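PDB 6FV4: N-acetylglucosamine-6-phosphate deacetylase from Mycobacterium smegmatis, which probably removes the acetyl group from N-acetylglucosamine-6-phosphate by metal-dependent hydrolysis, a step in amino-sugar metabolism. Local coordinates for residues P33-I38 with V43-A48; V382-R387 with V393-A398; P66-T71 with Q326-A331. The protein carries 1 engineered substitution. One frame throughout, in Å; residues are numbered along the deposited sequence.

In the fold
From the N terminus, the three contacts follow one another in series, with none nested in or crossing another. Contact 1 closes the short loop of a beta hairpin in the small four-stranded sheet formed by the N-terminal part of the chain. The chain then enters the barrel at 66-71, and contact 3 brings this segment against 326-331 across 254 intervening residues, tying the first barrel strand to a helix that follows the last. Contact 2 closes a short loop near the C terminus, where 393-398 folds back on strand 382-387. Its centre is about 18 Å from that of contact 1 and about 15 Å from that of contact 3.

Contact 1 (P33-I38 with V43-A48). With CD (cadmium ion), chain I.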
ATOM      1  N   PRO B  33      23.280  13.848  23.031  1.00 39.13           N
ATOM      2  CA  PRO B  33      23.944  12.548  23.179  1.00 40.17           C
ATOM      3  C   PRO B  33      23.194  11.672  24.168  1.00 37.54           C
ATOM      4  O   PRO B  33      22.250  12.131  24.801  1.00 35.33           O
ATOM      5  CB  PRO B  33      25.337  12.915  23.697  1.00 37.88           C
ATOM      6  CG  PRO B  33      25.140  14.202  24.419  1.00 41.67           C
ATOM      7  CD  PRO B  33      23.998  14.925  23.737  1.00 40.62           C
ATOM      8  N   GLY B  34      23.589  10.412  24.305  1.00 35.02           N
ATOM      9  CA  GLY B  34      22.885   9.506  25.179  1.00 37.34           C
ATOM     10  C   GLY B  34      23.835   8.758  26.092  1.00 31.23           C
ATOM     11  O   GLY B  34      25.046   8.705  25.873  1.00 33.52           O
ATOM     12  N   TRP B  35      23.252   8.154  27.117  1.00 37.48           N
ATOM     13  CA  TRP B  35      24.040   7.370  28.046  1.00 31.21           C
ATOM     14  C   TRP B  35      23.167   6.268  28.610  1.00 35.85           C
ATOM     15  O   TRP B  35      21.943   6.411  28.698  1.00 34.60           O
ATOM     16  CB  TRP B  35      24.638   8.249  29.161  1.00 37.50           C
ATOM     17  CG  TRP B  35      23.639   8.914  30.060  1.00 39.37           C
ATOM     18  CD1 TRP B  35      23.188  10.199  29.974  1.00 41.10           C
ATOM     19  CD2 TRP B  35      22.980   8.331  31.191  1.00 40.15           C
ATOM     20  NE1 TRP B  35      22.289  10.451  30.977  1.00 38.65           N
ATOM     21  CE2 TRP B  35      22.145   9.324  31.743  1.00 40.39           C
ATOM     22  CE3 TRP B  35      23.019   7.065  31.795  1.00 35.81           C
ATOM     23  CZ2 TRP B  35      21.345   9.092  32.860  1.00 39.75           C
ATOM     24  CZ3 TRP B  35      22.226   6.835  32.904  1.00 41.13           C
ATOM     25  CH2 TRP B  35      21.400   7.847  33.429  1.00 43.03           C
ATOM     26  N   LEU B  36      23.816   5.158  28.976  1.00 34.07           N
ATOM     27  CA  LEU B  36      23.159   3.997  29.542  1.00 33.36           C
ATOM     28  C   LEU B  36      23.994   3.468  30.686  1.00 35.16           C
ATOM     29  O   LEU B  36      25.225   3.415  30.604  1.00 35.40           O
ATOM     30  CB  LEU B  36      22.989   2.847  28.539  1.00 36.66           C
ATOM     31  CG  LEU B  36      22.293   2.993  27.203  1.00 39.05           C
ATOM     32  CD1 LEU B  36      23.336   3.255  26.150  1.00 38.32           C
ATOM     33  CD2 LEU B  36      21.549   1.692  26.924  1.00 41.81           C
ATOM     34  N   GLU B  37      23.310   3.029  31.729  1.00 35.32           N
ATOM     35  CA  GLU B  37      23.939   2.377  32.862  1.00 35.75           C
ATOM     36  C   GLU B  37      23.546   0.919  32.878  1.00 33.45           C
ATOM     37  O   GLU B  37      22.355   0.599  32.860  1.00 34.28           O
ATOM     38  CB  GLU B  37      23.509   3.031  34.160  1.00 36.92           C
ATOM     39  CG  GLU B  37      24.504   2.980  35.239  1.00 44.51           C
ATOM     40  CD  GLU B  37      23.859   3.480  36.478  1.00 45.25           C
ATOM     41  OE1 GLU B  37      23.417   4.646  36.458  1.00 41.88           O
ATOM     42  OE2 GLU B  37      23.733   2.702  37.446  1.00 51.53           O
ATOM     43  N   ILE B  38      24.544   0.048  32.942  1.00 35.32           N
ATOM     44  CA  ILE B  38      24.362  -1.392  32.857  1.00 36.06           C
ATOM     45  C   ILE B  38      24.794  -1.989  34.185  1.00 38.18           C
ATOM     46  O   ILE B  38      25.851  -1.629  34.715  1.00 41.00           O
ATOM     47  CB  ILE B  38      25.181  -1.991  31.695  1.00 34.33           C
ATOM     48  CG1 ILE B  38      24.791  -1.354  30.354  1.00 35.73           C
ATOM     49  CG2 ILE B  38      25.053  -3.509  31.662  1.00 38.84           C
ATOM     50  CD1 ILE B  38      23.335  -1.448  30.037  1.00 35.60           C
ATOM     51  N   VAL B  43      19.751  -3.236  31.900  1.00 29.88           N
ATOM     52  CA  VAL B  43      19.845  -1.785  31.862  1.00 31.47           C
ATOM     53  C   VAL B  43      19.282  -1.251  33.174  1.00 31.53           C
ATOM     54  O   VAL B  43      18.185  -1.634  33.593  1.00 31.38           O
ATOM     55  CB  VAL B  43      19.095  -1.212  30.648  1.00 31.22           C
ATOM     56  CG1 VAL B  43      19.103   0.333  30.670  1.00 30.67           C
ATOM     57  CG2 VAL B  43      19.693  -1.723  29.322  1.00 29.39           C
ATOM     58  N   VAL B  44      20.053  -0.406  33.848  1.00 34.99           N
ATOM     59  CA  VAL B  44      19.597   0.289  35.055  1.00 35.13           C
ATOM     60  C   VAL B  44      18.903   1.600  34.710  1.00 36.06           C
ATOM     61  O   VAL B  44      17.774   1.859  35.137  1.00 38.36           O
ATOM     62  CB  VAL B  44      20.795   0.532  35.995  1.00 34.65           C
ATOM     63  CG1 VAL B  44      20.361   1.343  37.227  1.00 39.07           C
ATOM     64  CG2 VAL B  44      21.387  -0.766  36.399  1.00 37.83           C
ATOM     65  N   ALA B  45      19.569   2.454  33.940  1.00 36.69           N
ATOM     66  CA  ALA B  45      19.004   3.742  33.576  1.00 36.03           C
ATOM     67  C   ALA B  45      19.504   4.139  32.199  1.00 35.95           C
ATOM     68  O   ALA B  45      20.580   3.718  31.768  1.00 31.95           O
ATOM     69  CB  ALA B  45      19.364   4.829  34.598  1.00 40.27           C
ATOM     70  N   VAL B  46      18.692   4.943  31.513  1.00 36.48           N
ATOM     71  CA  VAL B  46      19.036   5.574  30.245  1.00 37.78           C
ATOM     72  C   VAL B  46      18.718   7.055  30.378  1.00 37.96           C
ATOM     73  O   VAL B  46      17.784   7.439  31.088  1.00 37.39           O
ATOM     74  CB  VAL B  46      18.259   4.942  29.064  1.00 37.66           C
ATOM     75  CG1 VAL B  46      18.602   5.608  27.767  1.00 39.39           C
ATOM     76  CG2 VAL B  46      18.561   3.460  28.969  1.00 38.09           C
ATOM     77  N   GLY B  47      19.492   7.895  29.691  1.00 38.97           N
ATOM     78  CA  GLY B  47      19.188   9.316  29.705  1.00 41.01           C
ATOM     79  C   GLY B  47      19.856  10.052  28.568  1.00 41.96           C
ATOM     80  O   GLY B  47      20.736   9.523  27.885  1.00 40.14           O
ATOM     81  N   ALA B  48      19.427  11.297  28.374  1.00 42.34           N
ATOM     82  CA  ALA B  48      20.017  12.179  27.380  1.00 39.44           C
ATOM     83  C   ALA B  48      20.969  13.170  28.041  1.00 44.71           C
ATOM     84  O   ALA B  48      20.918  13.412  29.251  1.00 44.76           O
ATOM     85  CB  ALA B  48      18.936  12.933  26.604  1.00 44.39           C
TER
HETATM   86 CD    CD I 402      24.442   4.509  39.053  0.50 74.94          CD
HETATM   87  O   HOH W   1      20.164  12.468  31.930  1.00 48.32           O
HETATM   88  O   HOH W   2      25.588   3.006  40.887  1.00 53.80           O
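With CG turned between the backbone N and the carbonyl carbon (chi1 64°), Trp35 folds its indole across to the neighbouring strand and lays one face on the backbone of Gly47. Gly47 N sits above the middle of the ring system, and Gly47 CA makes a CH-pi contact 3.8 Å from the centroid of the five-membered ring. Having no side chain, Gly47 lets the indole lie this flat. Further along, Trp35 CH2 touches Ala45 CB at 3.8 Å. At the indole edge a water in the ring plane accepts from Trp35 NE1 (3.1 Å) and donates to Ala48 O.

Beneath the ring runs an antiparallel beta hairpin in which Trp35 and Gly47 form a hydrogen-bonded pair, with each N bound to the other's O. Glu37 N donates to Ala45 O, whereas Glu37 O receives Val44 N. Val44 and Ala45 thus both face Glu37, a classic beta bulge. The other face of the hairpin is aliphatic: Leu36 lies alongside Val46, and Ile38 CD1 reaches Val43 CG2 at 3.7 Å. Leu365 touches both Leu36 and Val43 there.

On the indole's side of the hairpin, the Glu37 carboxylate holds a cadmium ion through both oxygens, OE2 at 2.5 Å and OE1 at 2.8 Å, and a water is also bound to the metal. Val44 CG1 stands beside Glu37 OE2 at 3.6 Å. The side chain of Trp35 is also close to a bound dithiothreitol molecule, probably from the crystallisation liquor.

Contact 2 (V382-R387 with V393-A398)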
ATOM      1  N   VAL B 382      28.220  -2.444  12.046  1.00 34.36           N
ATOM      2  CA  VAL B 382      28.361  -2.909  13.423  1.00 31.02           C
ATOM      3  C   VAL B 382      29.822  -2.873  13.834  1.00 34.25           C
ATOM      4  O   VAL B 382      30.684  -3.476  13.181  1.00 33.12           O
ATOM      5  CB  VAL B 382      27.813  -4.334  13.577  1.00 32.01           C
ATOM      6  CG1 VAL B 382      28.155  -4.873  14.976  1.00 30.02           C
ATOM      7  CG2 VAL B 382      26.320  -4.370  13.325  1.00 34.22           C
ATOM      8  N   THR B 383      30.104  -2.187  14.939  1.00 28.82           N
ATOM      9  CA  THR B 383      31.441  -2.156  15.510  1.00 30.80           C
ATOM     10  C   THR B 383      31.515  -2.832  16.872  1.00 32.77           C
ATOM     11  O   THR B 383      32.614  -3.188  17.310  1.00 35.65           O
ATOM     12  CB  THR B 383      31.932  -0.705  15.639  1.00 33.51           C
ATOM     13  OG1 THR B 383      30.997   0.037  16.427  1.00 32.76           O
ATOM     14  CG2 THR B 383      32.032  -0.046  14.255  1.00 38.46           C
ATOM     15  N   ALA B 384      30.380  -3.030  17.537  1.00 33.87           N
ATOM     16  CA  ALA B 384      30.355  -3.728  18.816  1.00 33.47           C
ATOM     17  C   ALA B 384      28.949  -4.256  19.058  1.00 29.32           C
ATOM     18  O   ALA B 384      27.976  -3.705  18.541  1.00 30.02           O
ATOM     19  CB  ALA B 384      30.792  -2.806  19.956  1.00 32.58           C
ATOM     20  N   VAL B 385      28.854  -5.332  19.852  1.00 29.45           N
ATOM     21  CA  VAL B 385      27.594  -6.007  20.148  1.00 27.07           C
ATOM     22  C   VAL B 385      27.599  -6.402  21.615  1.00 33.08           C
ATOM     23  O   VAL B 385      28.511  -7.104  22.072  1.00 29.84           O
ATOM     24  CB  VAL B 385      27.371  -7.269  19.290  1.00 31.17           C
ATOM     25  CG1 VAL B 385      26.047  -7.938  19.677  1.00 27.72           C
ATOM     26  CG2 VAL B 385      27.386  -6.939  17.807  1.00 32.56           C
ATOM     27  N   MET B 386      26.573  -5.992  22.347  1.00 31.80           N
ATOM     28  CA  MET B 386      26.414  -6.423  23.726  1.00 28.35           C
ATOM     29  C   MET B 386      25.154  -7.264  23.845  1.00 27.69           C
ATOM     30  O   MET B 386      24.130  -6.951  23.237  1.00 27.23           O
ATOM     31  CB  MET B 386      26.345  -5.231  24.682  1.00 30.03           C
ATOM     32  CG  MET B 386      25.960  -5.629  26.105  1.00 29.75           C
ATOM     33  SD  MET B 386      26.011  -4.194  27.177  1.00 32.64           S
ATOM     34  CE  MET B 386      27.772  -4.114  27.493  1.00 31.60           C
ATOM     35  N   ARG B 387      25.240  -8.342  24.624  1.00 31.49           N
ATOM     36  CA  ARG B 387      24.102  -9.214  24.876  1.00 30.90           C
ATOM     37  C   ARG B 387      24.133  -9.651  26.332  1.00 28.97           C
ATOM     38  O   ARG B 387      25.147 -10.170  26.797  1.00 28.18           O
ATOM     39  CB  ARG B 387      24.128 -10.442  23.953  1.00 31.00           C
ATOM     40  CG  ARG B 387      22.894 -11.314  24.069  1.00 31.97           C
ATOM     41  CD  ARG B 387      22.951 -12.510  23.125  1.00 29.27           C
ATOM     42  NE  ARG B 387      21.774 -13.347  23.318  1.00 30.09           N
ATOM     43  CZ  ARG B 387      21.680 -14.357  24.186  1.00 35.08           C
ATOM     44  NH1 ARG B 387      22.707 -14.703  24.955  1.00 33.88           N
ATOM     45  NH2 ARG B 387      20.542 -15.027  24.282  1.00 31.66           N
ATOM     46  N   VAL B 393      30.680  -8.897  20.713  1.00 38.76           N
ATOM     47  CA  VAL B 393      31.701  -8.200  19.933  1.00 37.21           C
ATOM     48  C   VAL B 393      32.020  -6.910  20.678  1.00 36.06           C
ATOM     49  O   VAL B 393      31.173  -6.017  20.785  1.00 35.15           O
ATOM     50  CB  VAL B 393      31.224  -7.913  18.502  1.00 37.26           C
ATOM     51  CG1 VAL B 393      32.167  -6.937  17.775  1.00 35.05           C
ATOM     52  CG2 VAL B 393      31.091  -9.222  17.724  1.00 35.79           C
ATOM     53  N   THR B 394      33.219  -6.829  21.236  1.00 41.73           N
ATOM     54  CA  THR B 394      33.655  -5.637  21.946  1.00 39.95           C
ATOM     55  C   THR B 394      34.137  -4.587  20.940  1.00 39.47           C
ATOM     56  O   THR B 394      34.624  -4.944  19.859  1.00 36.74           O
ATOM     57  CB  THR B 394      34.765  -6.002  22.935  1.00 41.09           C
ATOM     58  OG1 THR B 394      35.014  -4.915  23.836  1.00 41.84           O
ATOM     59  CG2 THR B 394      36.047  -6.367  22.205  1.00 44.36           C
ATOM     60  N   PRO B 395      33.965  -3.294  21.247  1.00 40.40           N
ATOM     61  CA  PRO B 395      34.319  -2.245  20.273  1.00 39.41           C
ATOM     62  C   PRO B 395      35.746  -2.408  19.765  1.00 42.57           C
ATOM     63  O   PRO B 395      36.688  -2.575  20.547  1.00 38.22           O
ATOM     64  CB  PRO B 395      34.144  -0.941  21.069  1.00 39.24           C
ATOM     65  CG  PRO B 395      33.165  -1.272  22.137  1.00 42.76           C
ATOM     66  CD  PRO B 395      33.385  -2.727  22.484  1.00 38.15           C
ATOM     67  N   GLY B 396      35.893  -2.395  18.431  1.00 38.71           N
ATOM     68  CA  GLY B 396      37.158  -2.638  17.771  1.00 40.57           C
ATOM     69  C   GLY B 396      37.356  -4.049  17.230  1.00 42.44           C
ATOM     70  O   GLY B 396      38.162  -4.234  16.306  1.00 40.66           O
ATOM     71  N   ALA B 397      36.644  -5.042  17.765  1.00 45.39           N
ATOM     72  CA  ALA B 397      36.910  -6.448  17.470  1.00 44.63           C
ATOM     73  C   ALA B 397      36.106  -7.007  16.296  1.00 46.84           C
ATOM     74  O   ALA B 397      36.246  -8.193  15.983  1.00 49.72           O
ATOM     75  CB  ALA B 397      36.649  -7.300  18.721  1.00 44.51           C
ATOM     76  N   ALA B 398      35.271  -6.206  15.641  1.00 48.37           N
ATOM     77  CA  ALA B 398      34.475  -6.703  14.515  1.00 50.41           C
ATOM     78  C   ALA B 398      35.336  -6.954  13.267  1.00 49.46           C
ATOM     79  O   ALA B 398      35.333  -8.057  12.698  1.00 55.19           O
ATOM     80  CB  ALA B 398      33.350  -5.720  14.195  1.00 46.60           C
TER
HETATM   81  O   HOH W   3      34.620  -3.343  15.964  1.00 39.98           O
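Val385 and Val393 face each other as an antiparallel hydrogen-bonded pair. Val385 N reaches a lone pair of Val393 O at 2.6 Å with a nearly straight N-H (169°), while the return bond, Val393 N to Val385 O, is longer at 3.1 Å and more bent. Their side chains meet on one face, CB to CB at 4.0 Å. Next to them Ala384 CB nestles against the ring of Pro395, 3.6 Å from its CG, and the Thr383 carbonyl takes a CA-H...O contact from Pro395 CA.

What sets Pro395 in place is a type II beta turn from Thr394 to Ala397, closed by Ala397 N to Thr394 O at 2.9 Å. Gly396 holds its third position with phi 99°, the positive value such a turn needs there. Beyond the turn the chain curls back until Ala398 CB stands 3.6 Å from Val382 O.

Strand 382-387 has its other edge on strand 373-376, where Thr383 and Ala384 both face Val375 in a classic beta bulge. Trp391 of strand 390-391 touches Ala384 and Met386, Glu325 of helix 324-334 accepts the N-H of Val382, and Arg57 of strand 57-58 lies against Thr394 and Pro395.

Contact 3 (P66-T71 with Q326-A331); sequences PGFVDT and QVFRLA
The (beta/alpha)8 barrel is the family fold of the metallo-dependent hydrolases, and in this protein its first strand, 63-76, meets helix 324-334, which follows the last barrel strand, through two phenylalanines, Phe68 and Phe328. Phe68 CE2 comes to 3.4 Å from Phe328 CD1, and its neighbour CZ stands 3.7 Å above the plane of the Phe328 ring, displaced toward the rim. One corner of the Phe68 ring therefore rests over a face of its partner. The centroids are 5.0 Å apart and the planes meet at 41°, so the rings pair obliquely. Phe68 CZ also approaches the stem of the partner, 3.8 Å from Phe328 CB.

The two side chains cross at about a right angle. Phe328 has its CG anti to the backbone N (chi1 -177°), which carries the ring away from the helix and presents a face to Phe68. With the backbones well separated, CA to CA 8.7 Å, the rings bridge the gap between strand and helix without any hydrogen bond from one segment to the other. Their interaction is wholly apolar and buried.

This strand opens the barrel: shortly beyond Phe68 it supplies His72 and His74, ligands of the zinc ion. Asp70, between them and the phenylalanine, makes a hydrogen bond from OD1 to Thr282 OG1, just past the end of strand 278-281, the last of the eight. Helix 324-334 packs Ala331 on Leu280 of that same strand. Helix 339-357 backs both rings, with Ala350 against Phe68 and Ala346 against Phe328, and Met324, at the start of helix 324-334, also touches Phe68.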
ATOM      1  N   PRO B  66      19.017  -0.789  20.073  1.00 27.16           N
ATOM      2  CA  PRO B  66      18.732  -2.069  20.737  1.00 24.32           C
ATOM      3  C   PRO B  66      19.196  -3.224  19.858  1.00 26.91           C
ATOM      4  O   PRO B  66      19.363  -3.087  18.642  1.00 26.32           O
ATOM      5  CB  PRO B  66      17.207  -2.072  20.903  1.00 26.67           C
ATOM      6  CG  PRO B  66      16.741  -0.654  20.562  1.00 29.07           C
ATOM      7  CD  PRO B  66      17.790  -0.072  19.675  1.00 26.53           C
ATOM      8  N   GLY B  67      19.429  -4.370  20.492  1.00 27.70           N
ATOM      9  CA  GLY B  67      19.837  -5.538  19.727  1.00 25.45           C
ATOM     10  C   GLY B  67      18.796  -5.890  18.679  1.00 27.92           C
ATOM     11  O   GLY B  67      17.592  -5.705  18.887  1.00 24.91           O
ATOM     12  N   PHE B  68      19.268  -6.379  17.527  1.00 25.80           N
ATOM     13  CA  PHE B  68      18.343  -6.815  16.489  1.00 22.35           C
ATOM     14  C   PHE B  68      17.645  -8.108  16.913  1.00 25.75           C
ATOM     15  O   PHE B  68      18.227  -8.956  17.592  1.00 25.44           O
ATOM     16  CB  PHE B  68      19.077  -7.021  15.157  1.00 22.87           C
ATOM     17  CG  PHE B  68      19.791  -5.780  14.644  1.00 26.14           C
ATOM     18  CD1 PHE B  68      21.097  -5.867  14.173  1.00 25.76           C
ATOM     19  CD2 PHE B  68      19.158  -4.548  14.607  1.00 28.04           C
ATOM     20  CE1 PHE B  68      21.767  -4.750  13.679  1.00 28.77           C
ATOM     21  CE2 PHE B  68      19.834  -3.408  14.115  1.00 24.07           C
ATOM     22  CZ  PHE B  68      21.137  -3.524  13.659  1.00 25.49           C
ATOM     23  N   VAL B  69      16.375  -8.232  16.519  1.00 26.05           N
ATOM     24  CA  VAL B  69      15.504  -9.355  16.853  1.00 24.99           C
ATOM     25  C   VAL B  69      15.111 -10.011  15.535  1.00 25.88           C
ATOM     26  O   VAL B  69      14.174  -9.558  14.861  1.00 25.62           O
ATOM     27  CB  VAL B  69      14.263  -8.906  17.635  1.00 25.68           C
ATOM     28  CG1 VAL B  69      13.376 -10.115  17.975  1.00 29.10           C
ATOM     29  CG2 VAL B  69      14.671  -8.146  18.893  1.00 24.76           C
ATOM     30  N   ASP B  70      15.830 -11.062  15.140  1.00 22.41           N
ATOM     31  CA  ASP B  70      15.567 -11.764  13.882  1.00 23.59           C
ATOM     32  C   ASP B  70      14.624 -12.924  14.152  1.00 23.35           C
ATOM     33  O   ASP B  70      15.009 -13.914  14.789  1.00 27.68           O
ATOM     34  CB  ASP B  70      16.871 -12.244  13.251  1.00 21.89           C
ATOM     35  CG  ASP B  70      16.701 -12.656  11.796  1.00 28.18           C
ATOM     36  OD1 ASP B  70      17.729 -13.010  11.165  1.00 27.77           O
ATOM     37  OD2 ASP B  70      15.555 -12.625  11.280  1.00 25.39           O
ATOM     38  N   THR B  71      13.386 -12.807  13.682  1.00 23.87           N
ATOM     39  CA  THR B  71      12.350 -13.772  14.017  1.00 20.68           C
ATOM     40  C   THR B  71      12.120 -14.812  12.928  1.00 22.73           C
ATOM     41  O   THR B  71      11.158 -15.581  13.013  1.00 25.15           O
ATOM     42  CB  THR B  71      11.033 -13.062  14.333  1.00 24.91           C
ATOM     43  OG1 THR B  71      10.649 -12.230  13.226  1.00 25.99           O
ATOM     44  CG2 THR B  71      11.191 -12.195  15.582  1.00 24.67           C
ATOM     45  N   GLN B 326      22.677  -6.016   7.628  1.00 36.29           N
ATOM     46  CA  GLN B 326      22.489  -5.574   6.249  1.00 32.75           C
ATOM     47  C   GLN B 326      21.068  -5.082   6.009  1.00 31.69           C
ATOM     48  O   GLN B 326      20.867  -4.063   5.339  1.00 28.04           O
ATOM     49  CB  GLN B 326      22.831  -6.702   5.271  1.00 34.73           C
ATOM     50  CG  GLN B 326      24.324  -6.979   5.138  1.00 35.94           C
ATOM     51  CD  GLN B 326      24.615  -8.314   4.466  1.00 44.11           C
ATOM     52  OE1 GLN B 326      24.719  -9.336   5.136  1.00 35.25           O
ATOM     53  NE2 GLN B 326      24.767  -8.305   3.142  1.00 47.14           N
ATOM     54  N   VAL B 327      20.062  -5.784   6.531  1.00 29.88           N
ATOM     55  CA  VAL B 327      18.696  -5.346   6.261  1.00 29.85           C
ATOM     56  C   VAL B 327      18.393  -4.042   6.992  1.00 31.62           C
ATOM     57  O   VAL B 327      17.682  -3.174   6.460  1.00 30.30           O
ATOM     58  CB  VAL B 327      17.673  -6.441   6.605  1.00 29.20           C
ATOM     59  CG1 VAL B 327      18.004  -7.736   5.848  1.00 27.93           C
ATOM     60  CG2 VAL B 327      17.617  -6.674   8.086  1.00 30.84           C
ATOM     61  N   PHE B 328      18.940  -3.871   8.205  1.00 27.69           N
ATOM     62  CA  PHE B 328      18.802  -2.605   8.923  1.00 30.51           C
ATOM     63  C   PHE B 328      19.343  -1.445   8.090  1.00 30.79           C
ATOM     64  O   PHE B 328      18.677  -0.413   7.926  1.00 26.89           O
ATOM     65  CB  PHE B 328      19.537  -2.686  10.264  1.00 27.83           C
ATOM     66  CG  PHE B 328      19.394  -1.445  11.131  1.00 27.74           C
ATOM     67  CD1 PHE B 328      18.292  -1.280  11.958  1.00 29.12           C
ATOM     68  CD2 PHE B 328      20.369  -0.459  11.127  1.00 27.74           C
ATOM     69  CE1 PHE B 328      18.166  -0.143  12.778  1.00 31.07           C
ATOM     70  CE2 PHE B 328      20.244   0.679  11.930  1.00 26.74           C
ATOM     71  CZ  PHE B 328      19.139   0.834  12.753  1.00 27.76           C
ATOM     72  N   ARG B 329      20.561  -1.598   7.571  1.00 32.56           N
ATOM     73  CA  ARG B 329      21.197  -0.537   6.798  1.00 31.77           C
ATOM     74  C   ARG B 329      20.446  -0.281   5.495  1.00 34.30           C
ATOM     75  O   ARG B 329      20.291   0.873   5.083  1.00 33.56           O
ATOM     76  CB  ARG B 329      22.658  -0.920   6.548  1.00 33.53           C
ATOM     77  CG  ARG B 329      23.519   0.095   5.834  1.00 42.45           C
ATOM     78  CD  ARG B 329      25.011  -0.309   5.881  1.00 41.27           C
ATOM     79  NE  ARG B 329      25.235  -1.743   5.670  1.00 45.44           N
ATOM     80  CZ  ARG B 329      25.740  -2.583   6.578  1.00 44.70           C
ATOM     81  NH1 ARG B 329      26.092  -2.149   7.786  1.00 41.84           N
ATOM     82  NH2 ARG B 329      25.897  -3.867   6.276  1.00 43.29           N
ATOM     83  N   LEU B 330      19.940  -1.340   4.847  1.00 32.01           N
ATOM     84  CA  LEU B 330      19.123  -1.148   3.647  1.00 34.75           C
ATOM     85  C   LEU B 330      17.769  -0.529   3.986  1.00 34.14           C
ATOM     86  O   LEU B 330      17.251   0.306   3.233  1.00 32.17           O
ATOM     87  CB  LEU B 330      18.948  -2.482   2.915  1.00 29.52           C
ATOM     88  CG  LEU B 330      20.170  -2.938   2.111  1.00 33.49           C
ATOM     89  CD1 LEU B 330      20.005  -4.344   1.531  1.00 32.42           C
ATOM     90  CD2 LEU B 330      20.466  -1.895   0.991  1.00 32.28           C
ATOM     91  N   ALA B 331      17.178  -0.917   5.114  1.00 30.65           N
ATOM     92  CA  ALA B 331      15.940  -0.285   5.560  1.00 29.93           C
ATOM     93  C   ALA B 331      16.121   1.222   5.750  1.00 31.42           C
ATOM     94  O   ALA B 331      15.270   2.015   5.329  1.00 33.34           O
ATOM     95  CB  ALA B 331      15.461  -0.940   6.861  1.00 29.11           C
TER